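Local atomic coordinates of kinetochore protein Mis16 (Schizosaccharomyces japonicus, PDB entry 4XYH), a protein that binds histone H4 and, independently, the CENP-A-specific chaperone Scm3, consistent with a role in delivering centromeric histones in fission yeast. Residues 260-265 with 309-314. Sequence-based numbering, arbitrary orientation.
Sequences LQIHDT and WDLRRL
Leu260 and Trp309 illustrate how adjacent blades of a WD-repeat beta-propeller are sealed by apolar side chains. Methyl CD2 of Leu260 sits over one face of the indole in a CH-pi contact, 4.2 Å from the centroid of the five-membered ring of Trp309 and only 5° off its normal. The same methyl meets a second partner, Leu314, whose CD2 lies 4.2 Å from Leu260 CD2, the two side chains crossing at about a right angle. With its CG anti to the backbone N (chi1 164°), Leu260 holds CG on the side of Trp309 and Leu314, and CD2 makes both contacts.

Two residues along the strand, Ile262 makes the second set of contacts, purely aliphatic. Its CD1 packs 3.6 Å from CD2 of Leu311, whereas its CG1 lies 4.2 Å from CD1 of Leu314. Leu314 thus divides its two methyls between the two strand residues, CD2 to Leu260 and CD1 to Ile262.

Leu311 lies within the type I turn from Asp310 to Arg313, closed by the backbone hydrogen bond from Arg313 N to Asp310 O, and Leu314 follows it directly. Asp310 OD1 receives Arg312 N through its anti lone pair at 2.7 Å, an Asx turn. Side-on, the Arg312 guanidinium adds a salt bridge, NE to OD1 and NH2 to OD2 of Asp310, the latter at 2.7 Å. Three hydrogen bonds thus hold the Asp310 carboxylate, two of them on OD1.

Strand 259-264 runs antiparallel between 250-255 and 275-278 in one blade, and strand 306-310 between 296-301 and 319-321 in the next. Trp309 NE1 donates to Thr299 OG1 of strand 296-301, whose Leu297 touches Leu260, Trp309 and Leu311. Leu314 packs on Gln275 and Val277 of strand 275-278, so the residue after the turn also touches the edge strand of the neighbouring blade.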
loop_
_atom_site.group_PDB
_atom_site.type_symbol
_atom_site.label_atom_id
_atom_site.label_comp_id
_atom_site.label_asym_id
_atom_site.label_seq_id
_atom_site.Cartn_x
_atom_site.Cartn_y
_atom_site.Cartn_z
ATOM N N LEU A 260 2.151 -8.893 -15.598
ATOM C CA LEU A 260 2.603 -9.297 -14.282
ATOM C C LEU A 260 3.925 -9.976 -14.513
ATOM O O LEU A 260 3.991 -10.921 -15.297
ATOM C CB LEU A 260 1.611 -10.261 -13.630
ATOM C CG LEU A 260 2.106 -11.062 -12.425
ATOM C CD1 LEU A 260 2.317 -10.139 -11.211
ATOM C CD2 LEU A 260 1.122 -12.198 -12.081
ATOM N N GLN A 261 4.991 -9.509 -13.878
ATOM C CA GLN A 261 6.299 -10.093 -14.172
ATOM C C GLN A 261 7.019 -10.523 -12.905
ATOM O O GLN A 261 6.801 -9.973 -11.826
ATOM C CB GLN A 261 7.168 -9.123 -14.991
ATOM C CG GLN A 261 6.481 -8.570 -16.253
ATOM C CD GLN A 261 7.448 -7.896 -17.205
ATOM O OE1 GLN A 261 8.629 -8.209 -17.219
ATOM N NE2 GLN A 261 6.948 -6.964 -18.007
ATOM N N ILE A 262 7.858 -11.544 -13.046
ATOM C CA ILE A 262 8.673 -12.031 -11.944
ATOM C C ILE A 262 10.111 -11.822 -12.341
ATOM O O ILE A 262 10.516 -12.209 -13.437
ATOM C CB ILE A 262 8.424 -13.522 -11.638
ATOM C CG1 ILE A 262 6.948 -13.758 -11.312
ATOM C CG2 ILE A 262 9.321 -13.977 -10.497
ATOM C CD1 ILE A 262 6.502 -13.091 -10.015
ATOM N N HIS A 263 10.876 -11.183 -11.472
ATOM C CA HIS A 263 12.259 -10.907 -11.785
ATOM C C HIS A 263 13.147 -11.632 -10.809
ATOM O O HIS A 263 12.814 -11.726 -9.620
ATOM C CB HIS A 263 12.539 -9.403 -11.738
ATOM C CG HIS A 263 11.493 -8.581 -12.416
ATOM N ND1 HIS A 263 11.527 -8.301 -13.764
ATOM C CD2 HIS A 263 10.364 -8.003 -11.941
ATOM C CE1 HIS A 263 10.470 -7.580 -14.090
ATOM N NE2 HIS A 263 9.753 -7.381 -13.000
ATOM N N ASP A 264 14.269 -12.138 -11.322
ATOM C CA ASP A 264 15.347 -12.702 -10.509
ATOM C C ASP A 264 16.467 -11.669 -10.381
ATOM O O ASP A 264 17.222 -11.447 -11.336
ATOM C CB ASP A 264 15.874 -13.996 -11.140
ATOM C CG ASP A 264 16.930 -14.698 -10.280
ATOM O OD1 ASP A 264 17.483 -14.069 -9.352
ATOM O OD2 ASP A 264 17.220 -15.888 -10.542
ATOM N N THR A 265 16.596 -11.058 -9.205
ATOM C CA THR A 265 17.514 -9.923 -9.052
ATOM C C THR A 265 18.990 -10.329 -9.040
ATOM O O THR A 265 19.873 -9.466 -9.002
ATOM C CB THR A 265 17.214 -9.106 -7.770
ATOM O OG1 THR A 265 17.318 -9.945 -6.608
ATOM C CG2 THR A 265 15.826 -8.514 -7.844
ATOM N N TRP A 309 -3.489 -15.613 -8.303
ATOM C CA TRP A 309 -2.564 -16.383 -9.118
ATOM C C TRP A 309 -1.694 -17.300 -8.275
ATOM O O TRP A 309 -1.364 -16.995 -7.123
ATOM C CB TRP A 309 -1.634 -15.469 -9.929
ATOM C CG TRP A 309 -2.291 -14.400 -10.696
ATOM C CD1 TRP A 309 -2.655 -13.165 -10.234
ATOM C CD2 TRP A 309 -2.644 -14.432 -12.084
ATOM N NE1 TRP A 309 -3.218 -12.431 -11.249
ATOM C CE2 TRP A 309 -3.229 -13.187 -12.393
ATOM C CE3 TRP A 309 -2.516 -15.390 -13.094
ATOM C CZ2 TRP A 309 -3.701 -12.879 -13.668
ATOM C CZ3 TRP A 309 -2.989 -15.085 -14.363
ATOM C CH2 TRP A 309 -3.570 -13.839 -14.640
ATOM N N ASP A 310 -1.306 -18.417 -8.865
ATOM C CA ASP A 310 -0.272 -19.260 -8.297
ATOM C C ASP A 310 0.952 -19.166 -9.212
ATOM O O ASP A 310 0.814 -19.250 -10.431
ATOM C CB ASP A 310 -0.757 -20.703 -8.167
ATOM C CG ASP A 310 0.250 -21.593 -7.460
ATOM O OD1 ASP A 310 1.349 -21.827 -8.007
ATOM O OD2 ASP A 310 -0.063 -22.060 -6.350
ATOM N N LEU A 311 2.135 -18.983 -8.627
ATOM C CA LEU A 311 3.383 -18.830 -9.387
ATOM C C LEU A 311 3.692 -20.014 -10.294
ATOM O O LEU A 311 4.489 -19.901 -11.234
ATOM C CB LEU A 311 4.578 -18.620 -8.439
ATOM C CG LEU A 311 4.786 -17.271 -7.743
ATOM C CD1 LEU A 311 5.973 -17.359 -6.786
ATOM C CD2 LEU A 311 5.006 -16.171 -8.766
ATOM N N ARG A 312 3.083 -21.156 -10.003
ATOM C CA ARG A 312 3.410 -22.376 -10.741
ATOM C C ARG A 312 2.516 -22.530 -11.961
ATOM O O ARG A 312 2.683 -23.451 -12.741
ATOM C CB ARG A 312 3.307 -23.595 -9.822
ATOM C CG ARG A 312 4.368 -23.634 -8.732
ATOM C CD ARG A 312 3.981 -24.574 -7.603
ATOM N NE ARG A 312 2.731 -24.169 -6.957
ATOM C CZ ARG A 312 2.219 -24.719 -5.856
ATOM N NH1 ARG A 312 2.838 -25.714 -5.244
ATOM N NH2 ARG A 312 1.079 -24.265 -5.360
ATOM N N ARG A 313 1.581 -21.597 -12.119
ATOM C CA ARG A 313 0.651 -21.615 -13.252
ATOM C C ARG A 313 0.164 -20.207 -13.633
ATOM O O ARG A 313 -1.035 -19.949 -13.638
ATOM C CB ARG A 313 -0.554 -22.528 -12.926
ATOM C CG ARG A 313 -1.399 -22.980 -14.116
ATOM C CD ARG A 313 -2.711 -23.593 -13.650
ATOM N NE ARG A 313 -3.699 -22.574 -13.286
ATOM C CZ ARG A 313 -4.938 -22.827 -12.867
ATOM N NH1 ARG A 313 -5.363 -24.075 -12.740
ATOM N NH2 ARG A 313 -5.762 -21.827 -12.588
ATOM N N LEU A 314 1.083 -19.308 -13.956
ATOM C CA LEU A 314 0.697 -17.931 -14.281
ATOM C C LEU A 314 -0.028 -17.792 -15.625
ATOM O O LEU A 314 -0.585 -16.736 -15.941
ATOM C CB LEU A 314 1.927 -17.022 -14.256
ATOM C CG LEU A 314 2.528 -16.792 -12.857
ATOM C CD1 LEU A 314 3.628 -15.732 -12.889
ATOM C CD2 LEU A 314 1.436 -16.381 -11.895
#